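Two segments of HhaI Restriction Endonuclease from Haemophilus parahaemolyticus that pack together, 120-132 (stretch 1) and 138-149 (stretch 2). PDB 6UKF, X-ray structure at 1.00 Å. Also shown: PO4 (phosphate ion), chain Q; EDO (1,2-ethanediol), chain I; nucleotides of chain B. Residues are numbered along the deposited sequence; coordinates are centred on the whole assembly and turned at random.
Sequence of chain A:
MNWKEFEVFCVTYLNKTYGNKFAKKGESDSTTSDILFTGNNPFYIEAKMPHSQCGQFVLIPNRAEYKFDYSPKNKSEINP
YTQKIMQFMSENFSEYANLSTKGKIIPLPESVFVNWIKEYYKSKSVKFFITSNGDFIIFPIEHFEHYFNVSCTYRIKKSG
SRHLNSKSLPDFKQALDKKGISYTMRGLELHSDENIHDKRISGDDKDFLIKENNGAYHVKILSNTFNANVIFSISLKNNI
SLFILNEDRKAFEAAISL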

ATOM      1  N   TYR A 120      -0.667   3.518  13.801  1.00  8.61           N
ATOM      2  CA  TYR A 120      -1.504   2.958  12.751  1.00  8.93           C
ATOM      3  C   TYR A 120      -1.418   1.440  12.729  1.00  8.68           C
ATOM      4  O   TYR A 120      -2.443   0.749  12.712  1.00 10.19           O
ATOM      5  CB  TYR A 120      -1.090   3.537  11.400  1.00 10.11           C
ATOM      6  CG  TYR A 120      -1.826   2.910  10.249  1.00 11.07           C
ATOM      7  CD1 TYR A 120      -3.184   3.124  10.077  1.00 13.59           C
ATOM      8  CD2 TYR A 120      -1.169   2.092   9.341  1.00 11.76           C
ATOM      9  CE1 TYR A 120      -3.869   2.548   9.033  1.00 16.73           C
ATOM     10  CE2 TYR A 120      -1.847   1.511   8.288  1.00 13.78           C
ATOM     11  CZ  TYR A 120      -3.197   1.744   8.141  1.00 15.60           C
ATOM     12  OH  TYR A 120      -3.887   1.173   7.099  1.00 18.86           O
ATOM     13  N   TYR A 121      -0.204   0.895  12.730  1.00  8.29           N
ATOM     14  CA  TYR A 121      -0.076  -0.555  12.628  1.00  9.06           C
ATOM     15  C   TYR A 121      -0.558  -1.252  13.895  1.00  8.64           C
ATOM     16  O   TYR A 121      -1.180  -2.316  13.815  1.00 10.09           O
ATOM     17  CB  TYR A 121       1.336  -0.943  12.188  1.00  9.22           C
ATOM     18  CG  TYR A 121       1.492  -0.667  10.711  1.00  9.17           C
ATOM     19  CD1 TYR A 121       1.008  -1.560   9.769  1.00 10.66           C
ATOM     20  CD2 TYR A 121       2.055   0.516  10.259  1.00 10.53           C
ATOM     21  CE1 TYR A 121       1.111  -1.300   8.419  1.00 11.39           C
ATOM     22  CE2 TYR A 121       2.164   0.786   8.911  1.00 10.94           C
ATOM     23  CZ  TYR A 121       1.691  -0.127   7.993  1.00 11.00           C
ATOM     24  OH  TYR A 121       1.792   0.139   6.648  1.00 13.19           O
ATOM     25  N   LYS A 122      -0.337  -0.655  15.067  1.00  9.15           N
ATOM     26  CA  LYS A 122      -0.948  -1.201  16.276  1.00 10.39           C
ATOM     27  C   LYS A 122      -2.467  -1.254  16.139  1.00 11.01           C
ATOM     28  O   LYS A 122      -3.104  -2.228  16.559  1.00 12.62           O
ATOM     29  CB  LYS A 122      -0.557  -0.370  17.497  1.00 10.77           C
ATOM     30  CG  LYS A 122       0.896  -0.508  17.933  1.00 12.11           C
ATOM     31  CD  LYS A 122       1.233   0.516  19.006  1.00 15.81           C
ATOM     32  CE  LYS A 122       2.704   0.487  19.383  1.00 15.65           C
ATOM     33  NZ  LYS A 122       3.034   1.527  20.391  1.00 17.12           N
ATOM     34  N   SER A 123      -3.067  -0.213  15.552  1.00 11.71           N
ATOM     35  CA  SER A 123      -4.517  -0.165  15.408  1.00 14.39           C
ATOM     36  C   SER A 123      -5.038  -1.261  14.491  1.00 15.62           C
ATOM     37  O   SER A 123      -6.213  -1.632  14.591  1.00 18.30           O
ATOM     38  CB  SER A 123      -4.944   1.206  14.879  1.00 16.71           C
ATOM     39  OG  SER A 123      -4.862   1.264  13.466  1.00 17.85           O
ATOM     40  N   LYS A 124      -4.199  -1.782  13.600  1.00 14.82           N
ATOM     41  CA  LYS A 124      -4.577  -2.872  12.714  1.00 16.30           C
ATOM     42  C   LYS A 124      -4.127  -4.228  13.240  1.00 13.13           C
ATOM     43  O   LYS A 124      -4.144  -5.211  12.491  1.00 14.45           O
ATOM     44  CB  LYS A 124      -4.013  -2.631  11.312  1.00 19.62           C
ATOM     45  CG  LYS A 124      -4.369  -1.271  10.725  1.00 23.99           C
ATOM     46  CD  LYS A 124      -5.869  -1.019  10.760  1.00 29.23           C
ATOM     47  CE  LYS A 124      -6.203   0.366  10.236  1.00 33.07           C
ATOM     48  NZ  LYS A 124      -7.614   0.726  10.546  1.00 35.62           N
ATOM     49  N   SER A 125      -3.732  -4.301  14.511  1.00 12.05           N
ATOM     50  CA  SER A 125      -3.285  -5.544  15.140  1.00 11.62           C
ATOM     51  C   SER A 125      -2.053  -6.124  14.454  1.00  9.47           C
ATOM     52  O   SER A 125      -1.824  -7.336  14.488  1.00  9.86           O
ATOM     53  CB  SER A 125      -4.402  -6.588  15.223  1.00 15.01           C
ATOM     54  OG  SER A 125      -5.556  -6.065  15.855  1.00 18.15           O
ATOM     55  N   VAL A 126      -1.251  -5.264  13.834  1.00  8.37           N
ATOM     56  CA  VAL A 126       0.048  -5.651  13.301  1.00  8.83           C
ATOM     57  C   VAL A 126       1.062  -5.461  14.421  1.00 10.05           C
ATOM     58  O   VAL A 126       1.356  -4.332  14.821  1.00 14.99           O
ATOM     59  CB  VAL A 126       0.421  -4.825  12.065  1.00  9.90           C
ATOM     60  CG1 VAL A 126       1.871  -5.096  11.661  1.00 12.19           C
ATOM     61  CG2 VAL A 126      -0.521  -5.142  10.921  1.00 11.12           C
ATOM     62  N   LYS A 127       1.590  -6.574  14.931  1.00  9.08           N
ATOM     63  CA  LYS A 127       2.520  -6.547  16.049  1.00  9.27           C
ATOM     64  C   LYS A 127       3.971  -6.693  15.620  1.00  7.58           C
ATOM     65  O   LYS A 127       4.866  -6.302  16.378  1.00  7.91           O
ATOM     66  CB  LYS A 127       2.197  -7.676  17.038  1.00 12.08           C
ATOM     67  CG  LYS A 127       0.956  -7.466  17.900  1.00 16.21           C
ATOM     68  CD  LYS A 127       0.843  -8.581  18.932  1.00 18.75           C
ATOM     69  CE  LYS A 127      -0.542  -8.667  19.557  1.00 22.61           C
ATOM     70  NZ  LYS A 127      -0.776  -7.616  20.588  1.00 27.27           N
ATOM     71  N   PHE A 128       4.222  -7.253  14.438  1.00  7.50           N
ATOM     72  CA  PHE A 128       5.573  -7.487  13.961  1.00  7.29           C
ATOM     73  C   PHE A 128       5.647  -7.179  12.476  1.00  7.26           C
ATOM     74  O   PHE A 128       4.648  -7.251  11.756  1.00  7.87           O
ATOM     75  CB  PHE A 128       6.009  -8.943  14.184  1.00  8.10           C
ATOM     76  CG  PHE A 128       6.267  -9.275  15.621  1.00  8.34           C
ATOM     77  CD1 PHE A 128       5.225  -9.624  16.463  1.00  9.59           C
ATOM     78  CD2 PHE A 128       7.551  -9.222  16.137  1.00  8.74           C
ATOM     79  CE1 PHE A 128       5.460  -9.916  17.793  1.00 10.64           C
ATOM     80  CE2 PHE A 128       7.790  -9.513  17.466  1.00  9.80           C
ATOM     81  CZ  PHE A 128       6.743  -9.860  18.295  1.00 10.22           C
ATOM     82  N   PHE A 129       6.848  -6.819  12.042  1.00  7.38           N
ATOM     83  CA  PHE A 129       7.198  -6.693  10.639  1.00  7.39           C
ATOM     84  C   PHE A 129       8.242  -7.749  10.304  1.00  7.64           C
ATOM     85  O   PHE A 129       9.031  -8.160  11.161  1.00  8.46           O
ATOM     86  CB  PHE A 129       7.789  -5.308  10.345  1.00  8.37           C
ATOM     87  CG  PHE A 129       6.759  -4.233  10.104  1.00  8.50           C
ATOM     88  CD1 PHE A 129       5.863  -3.865  11.095  1.00 11.40           C
ATOM     89  CD2 PHE A 129       6.703  -3.574   8.885  1.00 10.18           C
ATOM     90  CE1 PHE A 129       4.923  -2.874  10.867  1.00 10.90           C
ATOM     91  CE2 PHE A 129       5.769  -2.582   8.656  1.00 11.80           C
ATOM     92  CZ  PHE A 129       4.879  -2.233   9.648  1.00 11.27           C
ATOM     93  N   ILE A 130       8.240  -8.186   9.050  1.00  7.75           N
ATOM     94  CA  ILE A 130       9.287  -9.047   8.517  1.00  7.86           C
ATOM     95  C   ILE A 130       9.827  -8.406   7.247  1.00  7.99           C
ATOM     96  O   ILE A 130       9.060  -7.911   6.412  1.00  8.82           O
ATOM     97  CB  ILE A 130       8.805 -10.491   8.272  1.00  8.37           C
ATOM     98  CG1 ILE A 130       9.963 -11.365   7.777  1.00  9.20           C
ATOM     99  CG2 ILE A 130       7.631 -10.525   7.300  1.00  9.18           C
ATOM    100  CD1 ILE A 130       9.670 -12.847   7.821  1.00 10.00           C
ATOM    101  N   THR A 131      11.147  -8.382   7.121  1.00  8.19           N
ATOM    102  CA  THR A 131      11.811  -7.879   5.932  1.00  9.18           C
ATOM    103  C   THR A 131      13.045  -8.744   5.708  1.00  9.31           C
ATOM    104  O   THR A 131      13.243  -9.761   6.379  1.00  9.86           O
ATOM    105  CB  THR A 131      12.098  -6.376   6.068  1.00 10.58           C
ATOM    106  OG1 THR A 131      12.614  -5.869   4.832  1.00 12.33           O
ATOM    107  CG2 THR A 131      13.100  -6.098   7.179  1.00 12.37           C
ATOM    108  N   SER A 132      13.878  -8.349   4.751  1.00 11.58           N
ATOM    109  CA  SER A 132      15.083  -9.108   4.465  1.00 12.67           C
ATOM    110  C   SER A 132      16.118  -8.196   3.829  1.00 16.00           C
ATOM    111  O   SER A 132      15.790  -7.381   2.964  1.00 17.94           O
ATOM    112  CB  SER A 132      14.791 -10.286   3.529  1.00 14.50           C
ATOM    113  OG  SER A 132      15.995 -10.847   3.030  1.00 17.13           O
ATOM    114  N   ILE A 138      12.935  -9.996  11.639  1.00  9.14           N
ATOM    115  CA  ILE A 138      11.602  -9.940  12.229  1.00  8.33           C
ATOM    116  C   ILE A 138      11.692  -9.070  13.472  1.00  8.76           C
ATOM    117  O   ILE A 138      12.558  -9.291  14.324  1.00 10.01           O
ATOM    118  CB  ILE A 138      11.091 -11.343  12.600  1.00  9.10           C
ATOM    119  CG1 ILE A 138      11.065 -12.251  11.366  1.00 10.33           C
ATOM    120  CG2 ILE A 138       9.708 -11.248  13.234  1.00 10.80           C
ATOM    121  CD1 ILE A 138      10.831 -13.709  11.690  1.00 11.86           C
ATOM    122  N   PHE A 139      10.797  -8.093  13.589  1.00  7.24           N
ATOM    123  CA  PHE A 139      10.897  -7.182  14.717  1.00  8.14           C
ATOM    124  C   PHE A 139       9.526  -6.676  15.131  1.00  7.28           C
ATOM    125  O   PHE A 139       8.621  -6.564  14.294  1.00  7.41           O
ATOM    126  CB  PHE A 139      11.835  -6.002  14.417  1.00  8.44           C
ATOM    127  CG  PHE A 139      11.366  -5.109  13.306  1.00  8.21           C
ATOM    128  CD1 PHE A 139      10.500  -4.061  13.562  1.00  8.85           C
ATOM    129  CD2 PHE A 139      11.810  -5.303  12.010  1.00  8.71           C
ATOM    130  CE1 PHE A 139      10.075  -3.231  12.542  1.00  9.93           C
ATOM    131  CE2 PHE A 139      11.391  -4.475  10.988  1.00 10.17           C
ATOM    132  CZ  PHE A 139      10.523  -3.436  11.255  1.00 10.18           C
ATOM    133  N   PRO A 140       9.351  -6.351  16.408  1.00  7.57           N
ATOM    134  CA  PRO A 140       8.069  -5.824  16.879  1.00  8.08           C
ATOM    135  C   PRO A 140       7.901  -4.360  16.512  1.00  7.71           C
ATOM    136  O   PRO A 140       8.866  -3.598  16.424  1.00  7.84           O
ATOM    137  CB  PRO A 140       8.176  -5.989  18.399  1.00  8.70           C
ATOM    138  CG  PRO A 140       9.629  -5.841  18.675  1.00  9.12           C
ATOM    139  CD  PRO A 140      10.337  -6.455  17.501  1.00  8.46           C
ATOM    140  N   ILE A 141       6.638  -3.968  16.318  1.00  7.87           N
ATOM    141  CA  ILE A 141       6.312  -2.612  15.875  1.00  8.00           C
ATOM    142  C   ILE A 141       6.915  -1.554  16.791  1.00  8.17           C
ATOM    143  O   ILE A 141       7.311  -0.478  16.328  1.00  8.24           O
ATOM    144  CB  ILE A 141       4.779  -2.470  15.714  1.00  8.69           C
ATOM    145  CG1 ILE A 141       4.381  -1.076  15.215  1.00  9.74           C
ATOM    146  CG2 ILE A 141       4.049  -2.777  17.021  1.00  9.77           C
ATOM    147  CD1 ILE A 141       4.995  -0.681  13.897  1.00 11.72           C
ATOM    148  N   GLU A 142       7.018  -1.838  18.091  1.00  8.41           N
ATOM    149  CA  GLU A 142       7.533  -0.836  19.020  1.00  9.42           C
ATOM    150  C   GLU A 142       8.989  -0.466  18.758  1.00  8.65           C
ATOM    151  O   GLU A 142       9.446   0.555  19.283  1.00  9.29           O
ATOM    152  CB  GLU A 142       7.363  -1.301  20.468  1.00 12.04           C
ATOM    153  CG  GLU A 142       8.028  -2.624  20.789  1.00 14.70           C
ATOM    154  CD  GLU A 142       7.074  -3.803  20.713  1.00 14.24           C
ATOM    155  OE1 GLU A 142       7.325  -4.804  21.413  1.00 16.94           O
ATOM    156  OE2 GLU A 142       6.085  -3.754  19.946  1.00 11.49           O
ATOM    157  N   HIS A 143       9.727  -1.249  17.967  1.00  8.01           N
ATOM    158  CA  HIS A 143      11.130  -0.967  17.680  1.00  8.55           C
ATOM    159  C   HIS A 143      11.370  -0.564  16.229  1.00  8.65           C
ATOM    160  O   HIS A 143      12.506  -0.627  15.752  1.00  9.35           O
ATOM    161  CB  HIS A 143      12.006  -2.154  18.065  1.00  8.89           C
ATOM    162  CG  HIS A 143      12.125  -2.344  19.542  1.00 11.03           C
ATOM    163  ND1 HIS A 143      12.916  -3.318  20.103  1.00 17.46           N
ATOM    164  CD2 HIS A 143      11.560  -1.677  20.575  1.00 13.49           C
ATOM    165  CE1 HIS A 143      12.827  -3.255  21.417  1.00 19.03           C
ATOM    166  NE2 HIS A 143      12.010  -2.267  21.731  1.00 16.32           N
ATOM    167  N   PHE A 144      10.322  -0.103  15.545  1.00  8.17           N
ATOM    168  CA  PHE A 144      10.389   0.189  14.116  1.00  8.36           C
ATOM    169  C   PHE A 144      11.578   1.068  13.748  1.00  8.19           C
ATOM    170  O   PHE A 144      12.237   0.831  12.728  1.00  8.72           O
ATOM    171  CB  PHE A 144       9.082   0.872  13.704  1.00  8.95           C
ATOM    172  CG  PHE A 144       8.863   0.931  12.227  1.00  8.61           C
ATOM    173  CD1 PHE A 144       8.204  -0.094  11.577  1.00  9.23           C
ATOM    174  CD2 PHE A 144       9.299   2.015  11.488  1.00  9.78           C
ATOM    175  CE1 PHE A 144       7.992  -0.048  10.216  1.00 10.49           C
ATOM    176  CE2 PHE A 144       9.091   2.065  10.127  1.00  9.87           C
ATOM    177  CZ  PHE A 144       8.437   1.032   9.492  1.00 10.86           C
ATOM    178  N   GLU A 145      11.855   2.100  14.547  1.00  9.17           N
ATOM    179  CA  GLU A 145      12.859   3.085  14.158  1.00 10.11           C
ATOM    180  C   GLU A 145      14.267   2.504  14.111  1.00  9.42           C
ATOM    181  O   GLU A 145      15.153   3.111  13.501  1.00 10.83           O
ATOM    182  CB  GLU A 145      12.816   4.299  15.094  1.00 12.12           C
ATOM    183  CG  GLU A 145      13.411   4.091  16.489  1.00 13.64           C
ATOM    184  CD  GLU A 145      12.485   3.353  17.443  1.00 14.26           C
ATOM    185  OE1 GLU A 145      11.457   2.914  17.034  1.00 13.71           O
ATOM    186  OE2 GLU A 145      12.869   3.229  18.713  1.00 20.65           O
ATOM    187  N   HIS A 146      14.497   1.359  14.751  1.00  8.71           N
ATOM    188  CA  HIS A 146      15.810   0.732  14.715  1.00  9.43           C
ATOM    189  C   HIS A 146      16.080   0.008  13.406  1.00  8.33           C
ATOM    190  O   HIS A 146      17.215  -0.426  13.179  1.00 10.19           O
ATOM    191  CB  HIS A 146      15.950  -0.240  15.886  1.00  9.75           C
ATOM    192  CG  HIS A 146      15.871   0.427  17.224  1.00 11.14           C
ATOM    193  ND1 HIS A 146      16.832   1.307  17.671  1.00 14.10           N
ATOM    194  CD2 HIS A 146      14.942   0.351  18.204  1.00 13.52           C
ATOM    195  CE1 HIS A 146      16.500   1.741  18.874  1.00 16.25           C
ATOM    196  NE2 HIS A 146      15.358   1.175  19.221  1.00 15.83           N
ATOM    197  N   TYR A 147      15.079  -0.117  12.544  1.00  8.18           N
ATOM    198  CA  TYR A 147      15.184  -0.899  11.322  1.00  8.27           C
ATOM    199  C   TYR A 147      14.998  -0.086  10.057  1.00  8.45           C
ATOM    200  O   TYR A 147      15.650  -0.376   9.053  1.00  9.03           O
ATOM    201  CB  TYR A 147      14.149  -2.028  11.354  1.00  9.06           C
ATOM    202  CG  TYR A 147      14.430  -3.008  12.460  1.00  8.80           C
ATOM    203  CD1 TYR A 147      13.914  -2.812  13.732  1.00  8.08           C
ATOM    204  CD2 TYR A 147      15.245  -4.110  12.245  1.00  9.94           C
ATOM    205  CE1 TYR A 147      14.184  -3.699  14.755  1.00  8.59           C
ATOM    206  CE2 TYR A 147      15.519  -5.002  13.260  1.00 10.21           C
ATOM    207  CZ  TYR A 147      14.991  -4.790  14.512  1.00  9.24           C
ATOM    208  OH  TYR A 147      15.262  -5.685  15.520  1.00 10.50           O
ATOM    209  N   PHE A 148      14.122   0.917  10.067  1.00  8.55           N
ATOM    210  CA  PHE A 148      13.784   1.656   8.862  1.00  8.21           C
ATOM    211  C   PHE A 148      13.985   3.147   9.064  1.00  8.44           C
ATOM    212  O   PHE A 148      13.617   3.702  10.104  1.00 10.08           O
ATOM    213  CB  PHE A 148      12.319   1.429   8.459  1.00  8.94           C
ATOM    214  CG  PHE A 148      12.077   0.129   7.752  1.00  8.92           C
ATOM    215  CD1 PHE A 148      12.369  -0.004   6.407  1.00  9.41           C
ATOM    216  CD2 PHE A 148      11.551  -0.958   8.427  1.00  9.92           C
ATOM    217  CE1 PHE A 148      12.147  -1.197   5.748  1.00  9.18           C
ATOM    218  CE2 PHE A 148      11.325  -2.155   7.773  1.00 10.68           C
ATOM    219  CZ  PHE A 148      11.626  -2.275   6.431  1.00 10.48           C
ATOM    220  N   ASN A 149      14.579   3.783   8.060  1.00  8.24           N
ATOM    221  CA  ASN A 149      14.475   5.223   7.896  1.00  9.03           C
ATOM    222  C   ASN A 149      13.116   5.546   7.289  1.00  8.85           C
ATOM    223  O   ASN A 149      12.585   4.781   6.480  1.00  9.75           O
ATOM    224  CB  ASN A 149      15.571   5.728   6.959  1.00 10.46           C
ATOM    225  CG  ASN A 149      16.968   5.482   7.506  1.00 12.76           C
ATOM    226  OD1 ASN A 149      17.824   4.907   6.831  1.00 18.87           O
ATOM    227  ND2 ASN A 149      17.201   5.912   8.736  1.00 12.68           N
TER
HETATM  228  P   PO4 Q 714      19.120   3.277  15.838  1.00 19.72           P
HETATM  229  O1  PO4 Q 714      19.758   3.286  14.470  1.00 20.22           O
HETATM  230  O2  PO4 Q 714      19.928   4.143  16.771  1.00 23.69           O
HETATM  231  O3  PO4 Q 714      17.712   3.811  15.747  1.00 24.24           O
HETATM  232  O4  PO4 Q 714      19.084   1.866  16.372  1.00 18.11           O
HETATM  233  C1  EDO I 706      -5.767 -10.216  15.954  1.00 35.90           C
HETATM  234  O1  EDO I 706      -4.925  -9.545  16.899  1.00 34.80           O
HETATM  235  C2  EDO I 706      -7.231  -9.892  16.233  1.00 39.42           C
HETATM  236  O2  EDO I 706      -7.482  -8.503  15.983  1.00 41.73           O
ATOM    237  P    DG B   8      -2.600   0.800   3.921  1.00  9.94           P
ATOM    238  OP1  DG B   8      -2.438   0.070   5.196  1.00 11.75           O
ATOM    239  OP2  DG B   8      -1.786   2.007   3.653  1.00 11.18           O
ATOM    240  O5'  DG B   8      -2.371  -0.256   2.751  1.00  9.53           O
ATOM    241  C5'  DG B   8      -3.006  -1.523   2.835  1.00  9.64           C
ATOM    242  C4'  DG B   8      -2.747  -2.337   1.594  1.00  9.71           C
ATOM    243  O4'  DG B   8      -3.422  -1.744   0.466  1.00  9.73           O
ATOM    244  C3'  DG B   8      -1.291  -2.414   1.177  1.00  9.33           C
ATOM    245  O3'  DG B   8      -0.653  -3.447   1.851  1.00  9.97           O
ATOM    246  C2'  DG B   8      -1.367  -2.653  -0.320  1.00 10.35           C
ATOM    247  C1'  DG B   8      -2.620  -1.893  -0.705  1.00  9.73           C
ATOM    248  N9   DG B   8      -2.403  -0.552  -1.249  1.00  8.69           N
ATOM    249  C8   DG B   8      -2.394   0.636  -0.557  1.00  9.04           C
ATOM    250  N7   DG B   8      -2.240   1.680  -1.324  1.00  8.80           N
ATOM    251  C5   DG B   8      -2.163   1.152  -2.606  1.00  8.39           C
ATOM    252  C6   DG B   8      -2.004   1.796  -3.857  1.00  8.67           C
ATOM    253  O6   DG B   8      -1.906   3.005  -4.092  1.00  9.95           O
ATOM    254  N1   DG B   8      -1.980   0.883  -4.906  1.00  8.86           N
ATOM    255  C2   DG B   8      -2.086  -0.478  -4.764  1.00  8.98           C
ATOM    256  N2   DG B   8      -2.040  -1.200  -5.891  1.00 10.26           N
ATOM    257  N3   DG B   8      -2.235  -1.090  -3.602  1.00  9.24           N
ATOM    258  C4   DG B   8      -2.270  -0.219  -2.571  1.00  9.06           C
HETATM  259  O   HOH W   1       4.626  -6.044  19.190  1.00 15.58           O

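The most distinctive feature of this contact is the way the F129 ring is engaged by two other phenylalanines in quite different geometries. Toward F139 the two rings lie nearly parallel, with planes 13° apart, yet they are slid past one another so that their centroids stand 5.8 Å apart and barely overlap. What covers the face of the F139 ring is instead the methylene of F129: its CB lies 3.8 Å from the ring centroid, 27° off the normal, and F129 CB approaches F139 CZ to 3.4 Å. Toward F144 the arrangement is edge-to-face. The edge of F144 is directed at the face of F129, with planes at 79°, centroids 5.2 Å apart and F129 CE2 to F144 CE1 at 3.7 Å. F139 adopts the p rotamer (chi1 64°), and the end of its side chain comes nearer to the first stretch than its CA-to-CB direction alone would suggest.

F129 and F139 lie in an antiparallel pairing of strand 126-132 with strand 138-140, whose N-to-C directions are at 153° to each other; F144 lies outside the pairing. F129 and F139 form the hydrogen-bonded pair: F129 N donates to F139 O at 2.9 Å, and F139 N returns the bond to F129 O at 3.0 Å. The flanking pairs, F128 with P140 and I130 with I138, are of the non-hydrogen-bonded type, and their CA atoms are correspondingly closer, 4.2 and 4.5 Å apart. Proline fits such a position well, since its nitrogen has no hydrogen to donate. Close CA-H...O contacts supplement the ladder, with I138 CA 3.3 Å from F129 O and F128 CA 3.2 Å from F139 O.

At the P140 end of the pairing, K127 O is used repeatedly. It accepts a hydrogen bond from I141 N at 2.9 Å, although I141 already belongs to a short 3-10 segment, and it lies 3.3 Å from P140 CA. A water also donates to K127 O at 2.8 Å and to E142 OE2 at 2.8 Å, bridging the stretches where the E142 side chain makes no direct contact.

On the face carrying F128, I130, I138 and P140, the F128 ring meets P140 through CE2 to CB at 3.7 Å and I138 through CD2 to CG2 at 4.1 Å, while I130 CD1 reaches I138 CG1 at 3.9 Å. The other face carries F129 and F139, with the ring contacts described above. I141 joins the strand contact to the preceding helix: its CD1 lies 3.7 Å from F129 CE1 and 4.0 Å from Y121 CB, and its CG2 is 4.0 Å from K122 CG, against the aliphatic part of that exposed lysine. F129 and I141 are the residues most extensively covered by the opposing stretch, burying 110 and 102 Å² within a total of 691 Å². Farther along, T131 OG1 lies 4.1 Å from F148 CZ, a looser approach than those around F129.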